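HTPA Reductase (PDB 5U5N) probably reduces (2S,4S)-4-hydroxy-2,3,4,5-tetrahydrodipicolinate to (S)-2,3,4,5-tetrahydrodipicolinate with NADH or NADPH, in the diaminopimelate route to lysine. Local coordinates at residues V32-T37 with E52-E57; D11-V16 with K44-G49. One frame throughout, in Å; residues are numbered along the deposited sequence. Where two conformers were deposited one is given.

Interactions 1 and 2, with centres 8 Å apart, share one small three-stranded sheet and one bound NAD. The central strand 51-57 pairs with strand 34-37 in interaction 1, and its other edge meets strand 44-48 of interaction 2, where V55 N lies 2.7 Å from K44 O and V53 N 2.7 Å from V46 O, both probable hydrogen bonds. A second junction is at the cofactor, where T37 OG1 and T13 OG1 come within 3.5 Å of each other. Here T37 lies beside the adenosine half of NAD, while residues 11-16 run on to its phosphates. A calcium ion lies about 4 Å from the T13 side chain.

Interaction 1: residues V32-T37 with E52-E57; sequences VPLSLT and EVDVRE. With NAD (nicotinamide-adenine-dinucleotide), chain C.
R56 N donates to S35 O over 2.8 Å, with 162° at the hydrogen, the shortest of four backbone bonds that join the two strands. S35 N in turn donates to D54 O at 3.1 Å, so S35 uses both its N and its O on the residues flanking V55, the pattern of a parallel pair. D54 N to P33 O and T37 N to R56 O extend it in both directions. The strand axes approach to 4.6 Å and diverge by 33°. This pair belongs to a three-stranded sheet in the Rossmann-like N-terminal domain, where strand 51-57 is central and strand 34-37 an outer strand. On the face carrying L34, L36, D54 and R56, L34 and R56 rest on helix 61-71 and L36 on M8. The L34 methyl CD2 lies 3.4 Å from R56 NH1, oblique to the guanidinium, and the L34 and D54 side chains run side by side, pointing the same way. R56 NH1 also forms a salt bridge with D54 OD2 at 3.5 Å, and the guanidinium has two further carboxylate partners, E60 at NE and E67 at NH1. On the other face V53 CG1 comes within 3.7 Å of S35 CB, while S35 OG turns to V9 O and C12 N. T37 crosses V55 at about a right angle, CB to CG1 at 3.6 Å. Its OG1 stands anti to the backbone N (chi1 -172°) and hydrogen-bonds D11 OD2. L36 O lies 3.2 Å from C2A of NAD, placing the L36 carbonyl against the adenine ring.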
loop_
_atom_site.group_PDB
_atom_site.type_symbol
_atom_site.label_atom_id
_atom_site.label_comp_id
_atom_site.label_asym_id
_atom_site.label_seq_id
_atom_site.Cartn_x
_atom_site.Cartn_y
_atom_site.Cartn_z
ATOM N N VAL A 32 -11.698 23.177 -26.036
ATOM C CA VAL A 32 -12.426 24.367 -26.477
ATOM C C VAL A 32 -11.357 25.412 -26.825
ATOM O O VAL A 32 -10.472 25.654 -26.019
ATOM C CB VAL A 32 -13.371 24.846 -25.356
ATOM C CG1 VAL A 32 -13.979 26.193 -25.703
ATOM C CG2 VAL A 32 -14.472 23.830 -25.125
ATOM N N PRO A 33 -11.396 26.015 -28.045
ATOM C CA PRO A 33 -10.309 26.911 -28.427
ATOM C C PRO A 33 -10.479 28.344 -27.883
ATOM O O PRO A 33 -10.195 29.329 -28.591
ATOM C CB PRO A 33 -10.388 26.878 -29.945
ATOM C CG PRO A 33 -11.847 26.821 -30.196
ATOM C CD PRO A 33 -12.403 25.927 -29.121
ATOM N N LEU A 34 -10.912 28.449 -26.629
ATOM C CA LEU A 34 -10.933 29.698 -25.862
ATOM C C LEU A 34 -10.417 29.436 -24.475
ATOM O O LEU A 34 -10.652 28.385 -23.927
ATOM C CB LEU A 34 -12.346 30.263 -25.785
ATOM C CG LEU A 34 -12.884 30.814 -27.099
ATOM C CD1 LEU A 34 -14.380 30.747 -27.155
ATOM C CD2 LEU A 34 -12.447 32.236 -27.280
ATOM N N SER A 35 -9.673 30.384 -23.936
ATOM C CA SER A 35 -9.132 30.320 -22.598
ATOM C C SER A 35 -9.160 31.716 -21.979
ATOM O O SER A 35 -9.273 32.731 -22.690
ATOM C CB SER A 35 -7.701 29.778 -22.656
ATOM O OG SER A 35 -7.193 29.505 -21.348
ATOM N N LEU A 36 -9.103 31.761 -20.655
ATOM C CA LEU A 36 -9.092 33.006 -19.897
ATOM C C LEU A 36 -7.757 33.071 -19.194
ATOM O O LEU A 36 -7.302 32.064 -18.604
ATOM C CB LEU A 36 -10.256 33.028 -18.916
ATOM C CG LEU A 36 -11.601 33.230 -19.604
ATOM C CD1 LEU A 36 -12.760 32.919 -18.698
ATOM C CD2 LEU A 36 -11.747 34.675 -20.090
ATOM N N THR A 37 -7.088 34.211 -19.312
ATOM C CA THR A 37 -5.790 34.425 -18.686
ATOM C C THR A 37 -5.985 35.496 -17.626
ATOM O O THR A 37 -7.092 36.044 -17.485
ATOM C CB THR A 37 -4.662 34.731 -19.716
ATOM O OG1 THR A 37 -3.392 34.734 -19.055
ATOM C CG2 THR A 37 -4.869 36.068 -20.448
ATOM N N GLU A 52 -5.459 25.709 -32.053
ATOM C CA GLU A 52 -5.142 27.103 -31.842
ATOM C C GLU A 52 -6.135 27.626 -30.816
ATOM O O GLU A 52 -7.321 27.576 -31.053
ATOM C CB GLU A 52 -5.251 27.837 -33.173
ATOM C CG GLU A 52 -4.827 29.306 -33.106
ATOM C CD GLU A 52 -5.279 30.114 -34.304
ATOM O OE1 GLU A 52 -4.856 29.750 -35.438
ATOM O OE2 GLU A 52 -6.065 31.079 -34.079
ATOM N N VAL A 53 -5.650 28.083 -29.664
ATOM C CA VAL A 53 -6.524 28.595 -28.599
ATOM C C VAL A 53 -6.461 30.122 -28.552
ATOM O O VAL A 53 -5.391 30.704 -28.411
ATOM C CB VAL A 53 -6.159 28.027 -27.201
ATOM C CG1 VAL A 53 -7.097 28.554 -26.125
ATOM C CG2 VAL A 53 -6.215 26.497 -27.209
ATOM N N ASP A 54 -7.631 30.730 -28.647
ATOM C CA ASP A 54 -7.837 32.165 -28.473
ATOM C C ASP A 54 -7.846 32.491 -26.965
ATOM O O ASP A 54 -8.820 32.236 -26.273
ATOM C CB ASP A 54 -9.176 32.510 -29.125
ATOM C CG ASP A 54 -9.438 33.983 -29.237
ATOM O OD1 ASP A 54 -8.565 34.809 -28.906
ATOM O OD2 ASP A 54 -10.557 34.331 -29.696
ATOM N N VAL A 55 -6.737 33.025 -26.464
ATOM C CA VAL A 55 -6.608 33.371 -25.057
ATOM C C VAL A 55 -7.122 34.831 -24.850
ATOM O O VAL A 55 -6.643 35.773 -25.492
ATOM C CB VAL A 55 -5.156 33.187 -24.594
ATOM C CG1 VAL A 55 -4.997 33.595 -23.138
ATOM C CG2 VAL A 55 -4.720 31.726 -24.817
ATOM N N ARG A 56 -8.103 34.982 -23.968
ATOM C CA ARG A 56 -8.820 36.220 -23.800
ATOM C C ARG A 56 -8.553 36.720 -22.388
ATOM O O ARG A 56 -8.295 35.938 -21.471
ATOM C CB ARG A 56 -10.314 35.999 -24.029
ATOM C CG ARG A 56 -10.650 35.334 -25.365
ATOM C CD ARG A 56 -10.683 36.334 -26.521
ATOM N NE ARG A 56 -11.952 37.085 -26.538
ATOM C CZ ARG A 56 -13.108 36.655 -27.071
ATOM N NH1 ARG A 56 -13.203 35.487 -27.711
ATOM N NH2 ARG A 56 -14.194 37.405 -26.958
ATOM N N GLU A 57 -8.627 38.035 -22.232
ATOM C CA GLU A 57 -8.403 38.688 -20.950
ATOM C C GLU A 57 -9.558 38.358 -20.033
ATOM O O GLU A 57 -10.683 38.164 -20.476
ATOM C CB GLU A 57 -8.267 40.214 -21.124
ATOM C CG GLU A 57 -7.069 40.633 -21.976
ATOM C CD GLU A 57 -6.950 42.137 -22.186
ATOM O OE1 GLU A 57 -7.632 42.925 -21.480
ATOM O OE2 GLU A 57 -6.153 42.555 -23.064
HETATM P PA NAD C . 1.464 29.851 -13.361
HETATM O O1A NAD C . 1.883 31.081 -12.576
HETATM O O2A NAD C . 2.405 29.178 -14.340
HETATM O O5B NAD C . 0.121 30.147 -14.166
HETATM C C5B NAD C . -1.077 30.559 -13.538
HETATM C C4B NAD C . -1.827 31.383 -14.577
HETATM O O4B NAD C . -3.114 31.776 -14.104
HETATM C C3B NAD C . -1.085 32.658 -14.980
HETATM O O3B NAD C . -0.582 32.508 -16.320
HETATM C C2B NAD C . -2.111 33.787 -14.794
HETATM O O2B NAD C . -2.016 34.795 -15.827
HETATM C C1B NAD C . -3.447 33.021 -14.727
HETATM N N9A NAD C . -4.591 33.651 -14.012
HETATM C C8A NAD C . -4.547 34.391 -12.885
HETATM N N7A NAD C . -5.789 34.789 -12.527
HETATM C C5A NAD C . -6.659 34.291 -13.425
HETATM C C6A NAD C . -8.121 34.348 -13.642
HETATM N N6A NAD C . -8.922 35.023 -12.790
HETATM N N1A NAD C . -8.644 33.697 -14.704
HETATM C C2A NAD C . -7.866 33.020 -15.576
HETATM N N3A NAD C . -6.520 32.938 -15.443
HETATM C C4A NAD C . -5.869 33.538 -14.404
HETATM O O3 NAD C . 0.910 28.791 -12.274
HETATM P PN NAD C . 1.056 27.182 -12.422
HETATM O O1N NAD C . 2.533 26.893 -12.283
HETATM O O2N NAD C . 0.308 26.718 -13.658
HETATM O O5D NAD C . 0.188 26.726 -11.140
HETATM C C5D NAD C . -1.183 27.103 -11.059
HETATM C C4D NAD C . -1.841 26.678 -9.753
HETATM O O4D NAD C . -2.015 25.257 -9.757
HETATM C C3D NAD C . -1.029 27.027 -8.497
HETATM O O3D NAD C . -1.879 27.510 -7.441
HETATM C C2D NAD C . -0.392 25.709 -8.102
HETATM O O2D NAD C . -0.183 25.571 -6.696
HETATM C C1D NAD C . -1.441 24.706 -8.563
HETATM N N1N NAD C . -0.966 23.320 -8.753
HETATM C C2N NAD C . -1.769 22.351 -8.275
HETATM C C3N NAD C . -1.454 21.000 -8.396
HETATM C C7N NAD C . -2.378 19.939 -7.829
HETATM O O7N NAD C . -1.898 18.865 -7.505
HETATM N N7N NAD C . -3.694 20.151 -7.664
HETATM C C4N NAD C . -0.258 20.667 -9.034
HETATM C C5N NAD C . 0.571 21.673 -9.526
HETATM C C6N NAD C . 0.194 23.006 -9.374
#

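Interaction 2: residues D11-V16 with K44-G49; sequences DCTGKV and KRVVIG. With NAD (nicotinamide-adenine-dinucleotide), chain C.
T13 and V46 bring their CA atoms to 7.8 Å, C12 and I48 to 8.3 Å, and no hydrogen bond crosses the gap; the contact is made mainly by side chains. Residues D11-G14 form a type I turn, closed by G14 N to D11 O, and G14 is the N-cap of helix 15-27. This is the glycine-bearing turn after the first strand of a Rossmann fold, set here against the outer strand 44-48. T13 meets that strand with its methyl: CG2 reaches V46 CG1 at 4.0 Å, the two side chains crossing at about a right angle. C12 SG comes within 3.6 Å of V46 CG2, but C12 was modelled in two conformers, so that contact is less certain. Further along, I48 packs on A21, E22 and V25 of the helix. The T13 hydroxyl sits between the backbone N and the carbonyl carbon (chi1 67°), and OG1 donates to D11 OD1 at 2.6 Å. T13 N reaches the same oxygen from above the carboxylate plane, on the same face as the hydroxyl. The T13 N bond makes this an Asx turn, and the two donors together restrain the carboxylate. The other oxygen, OD2, accepts O3B of the adenosine ribose at 2.9 Å and, weakly, O2B. An alanine at D11 would probably leave T13 N and OG1 without OD1, and the ribose hydroxyls and T37 OG1 without OD2, with the backbone bond G14 N to D11 O still closing the turn. At the helix start two backbone amides hold the pyrophosphate, one phosphate each. K15 N donates to NAD O2A at 2.9 Å. V16 N donates to NAD O2N at 2.8 Å, with 163° at the hydrogen.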
loop_
_atom_site.group_PDB
_atom_site.type_symbol
_atom_site.label_atom_id
_atom_site.label_comp_id
_atom_site.label_asym_id
_atom_site.label_seq_id
_atom_site.Cartn_x
_atom_site.Cartn_y
_atom_site.Cartn_z
ATOM N N ASP A 11 -5.788 28.547 -16.946
ATOM C CA ASP A 11 -5.256 29.361 -18.030
ATOM C C ASP A 11 -4.337 28.463 -18.828
ATOM O O ASP A 11 -3.370 27.969 -18.283
ATOM C CB ASP A 11 -4.451 30.497 -17.360
ATOM C CG ASP A 11 -3.737 31.432 -18.336
ATOM O OD1 ASP A 11 -3.804 31.277 -19.578
ATOM O OD2 ASP A 11 -3.071 32.373 -17.832
ATOM N N CYS A 12 -4.604 28.270 -20.116
ATOM C CA CYS A 12 -3.732 27.406 -20.912
ATOM C C CYS A 12 -2.314 27.967 -21.138
ATOM O O CYS A 12 -1.460 27.231 -21.640
ATOM C CB CYS A 12 -4.400 27.007 -22.227
ATOM S SG CYS A 12 -4.455 28.323 -23.438
ATOM N N THR A 13 -2.059 29.235 -20.762
ATOM C CA THR A 13 -0.718 29.822 -20.814
ATOM C C THR A 13 0.079 29.688 -19.543
ATOM O O THR A 13 1.267 29.926 -19.559
ATOM C CB THR A 13 -0.773 31.353 -21.140
ATOM O OG1 THR A 13 -1.389 32.081 -20.067
ATOM C CG2 THR A 13 -1.543 31.581 -22.399
ATOM N N GLY A 14 -0.570 29.372 -18.430
ATOM C CA GLY A 14 0.154 29.008 -17.204
ATOM C C GLY A 14 0.879 27.672 -17.355
ATOM O O GLY A 14 0.631 26.949 -18.311
ATOM N N LYS A 15 1.780 27.345 -16.442
ATOM C CA LYS A 15 2.636 26.158 -16.637
ATOM C C LYS A 15 1.863 24.853 -16.549
ATOM O O LYS A 15 1.994 24.022 -17.422
ATOM C CB LYS A 15 3.794 26.126 -15.652
ATOM C CG LYS A 15 4.575 27.407 -15.582
ATOM C CD LYS A 15 6.056 27.190 -15.672
ATOM C CE LYS A 15 6.746 28.402 -15.101
ATOM N NZ LYS A 15 6.817 28.277 -13.613
ATOM N N VAL A 16 1.045 24.707 -15.508
ATOM C CA VAL A 16 0.236 23.497 -15.293
ATOM C C VAL A 16 -0.950 23.470 -16.233
ATOM O O VAL A 16 -1.312 22.405 -16.747
ATOM C CB VAL A 16 -0.261 23.377 -13.822
ATOM C CG1 VAL A 16 -1.140 22.142 -13.613
ATOM C CG2 VAL A 16 0.933 23.292 -12.869
ATOM N N LYS A 44 -4.125 36.678 -26.746
ATOM C CA LYS A 44 -3.178 36.044 -27.667
ATOM C C LYS A 44 -3.725 34.723 -28.222
ATOM O O LYS A 44 -4.728 34.220 -27.743
ATOM C CB LYS A 44 -1.836 35.781 -26.958
ATOM C CG LYS A 44 -1.972 35.082 -25.597
ATOM C CD LYS A 44 -0.646 34.983 -24.901
ATOM C CE LYS A 44 -0.152 36.311 -24.335
ATOM N NZ LYS A 44 -0.842 36.701 -23.070
ATOM N N ARG A 45 -3.035 34.191 -29.223
ATOM C CA ARG A 45 -3.348 32.913 -29.846
ATOM C C ARG A 45 -2.193 31.983 -29.518
ATOM O O ARG A 45 -1.055 32.269 -29.871
ATOM C CB ARG A 45 -3.452 33.029 -31.385
ATOM C CG ARG A 45 -4.792 33.436 -31.983
ATOM C CD ARG A 45 -4.631 33.913 -33.440
ATOM N NE ARG A 45 -3.851 35.177 -33.549
ATOM C CZ ARG A 45 -3.384 35.724 -34.666
ATOM N NH1 ARG A 45 -3.607 35.167 -35.861
ATOM N NH2 ARG A 45 -2.692 36.868 -34.596
ATOM N N VAL A 46 -2.490 30.869 -28.849
ATOM C CA VAL A 46 -1.466 29.848 -28.563
ATOM C C VAL A 46 -1.813 28.548 -29.276
ATOM O O VAL A 46 -2.990 28.266 -29.523
ATOM C CB VAL A 46 -1.289 29.596 -27.053
ATOM C CG1 VAL A 46 -0.893 30.870 -26.328
ATOM C CG2 VAL A 46 -2.530 29.027 -26.396
ATOM N N VAL A 47 -0.792 27.746 -29.592
ATOM C CA VAL A 47 -1.004 26.426 -30.190
ATOM C C VAL A 47 -0.846 25.342 -29.119
ATOM O O VAL A 47 0.201 25.238 -28.519
ATOM C CB VAL A 47 -0.025 26.147 -31.351
ATOM C CG1 VAL A 47 -0.537 24.967 -32.171
ATOM C CG2 VAL A 47 0.141 27.376 -32.243
ATOM N N ILE A 48 -1.905 24.573 -28.873
ATOM C CA ILE A 48 -1.875 23.394 -27.973
ATOM C C ILE A 48 -2.065 22.163 -28.848
ATOM O O ILE A 48 -3.156 21.910 -29.336
ATOM C CB ILE A 48 -2.986 23.430 -26.891
ATOM C CG1 ILE A 48 -2.873 24.672 -25.983
ATOM C CG2 ILE A 48 -2.988 22.157 -26.010
ATOM C CD1 ILE A 48 -1.485 24.914 -25.426
ATOM N N GLY A 49 -0.998 21.396 -29.047
ATOM C CA GLY A 49 -1.012 20.328 -30.047
ATOM C C GLY A 49 -1.152 20.966 -31.416
ATOM O O GLY A 49 -0.330 21.811 -31.780
HETATM P PA NAD C . 1.464 29.851 -13.361
HETATM O O1A NAD C . 1.883 31.081 -12.576
HETATM O O2A NAD C . 2.405 29.178 -14.340
HETATM O O5B NAD C . 0.121 30.147 -14.166
HETATM C C5B NAD C . -1.077 30.559 -13.538
HETATM C C4B NAD C . -1.827 31.383 -14.577
HETATM O O4B NAD C . -3.114 31.776 -14.104
HETATM C C3B NAD C . -1.085 32.658 -14.980
HETATM O O3B NAD C . -0.582 32.508 -16.320
HETATM C C2B NAD C . -2.111 33.787 -14.794
HETATM O O2B NAD C . -2.016 34.795 -15.827
HETATM C C1B NAD C . -3.447 33.021 -14.727
HETATM N N9A NAD C . -4.591 33.651 -14.012
HETATM C C8A NAD C . -4.547 34.391 -12.885
HETATM N N7A NAD C . -5.789 34.789 -12.527
HETATM C C5A NAD C . -6.659 34.291 -13.425
HETATM C C6A NAD C . -8.121 34.348 -13.642
HETATM N N6A NAD C . -8.922 35.023 -12.790
HETATM N N1A NAD C . -8.644 33.697 -14.704
HETATM C C2A NAD C . -7.866 33.020 -15.576
HETATM N N3A NAD C . -6.520 32.938 -15.443
HETATM C C4A NAD C . -5.869 33.538 -14.404
HETATM O O3 NAD C . 0.910 28.791 -12.274
HETATM P PN NAD C . 1.056 27.182 -12.422
HETATM O O1N NAD C . 2.533 26.893 -12.283
HETATM O O2N NAD C . 0.308 26.718 -13.658
HETATM O O5D NAD C . 0.188 26.726 -11.140
HETATM C C5D NAD C . -1.183 27.103 -11.059
HETATM C C4D NAD C . -1.841 26.678 -9.753
HETATM O O4D NAD C . -2.015 25.257 -9.757
HETATM C C3D NAD C . -1.029 27.027 -8.497
HETATM O O3D NAD C . -1.879 27.510 -7.441
HETATM C C2D NAD C . -0.392 25.709 -8.102
HETATM O O2D NAD C . -0.183 25.571 -6.696
HETATM C C1D NAD C . -1.441 24.706 -8.563
HETATM N N1N NAD C . -0.966 23.320 -8.753
HETATM C C2N NAD C . -1.769 22.351 -8.275
HETATM C C3N NAD C . -1.454 21.000 -8.396
HETATM C C7N NAD C . -2.378 19.939 -7.829
HETATM O O7N NAD C . -1.898 18.865 -7.505
HETATM N N7N NAD C . -3.694 20.151 -7.664
HETATM C C4N NAD C . -0.258 20.667 -9.034
HETATM C C5N NAD C . 0.571 21.673 -9.526
HETATM C C6N NAD C . 0.194 23.006 -9.374
#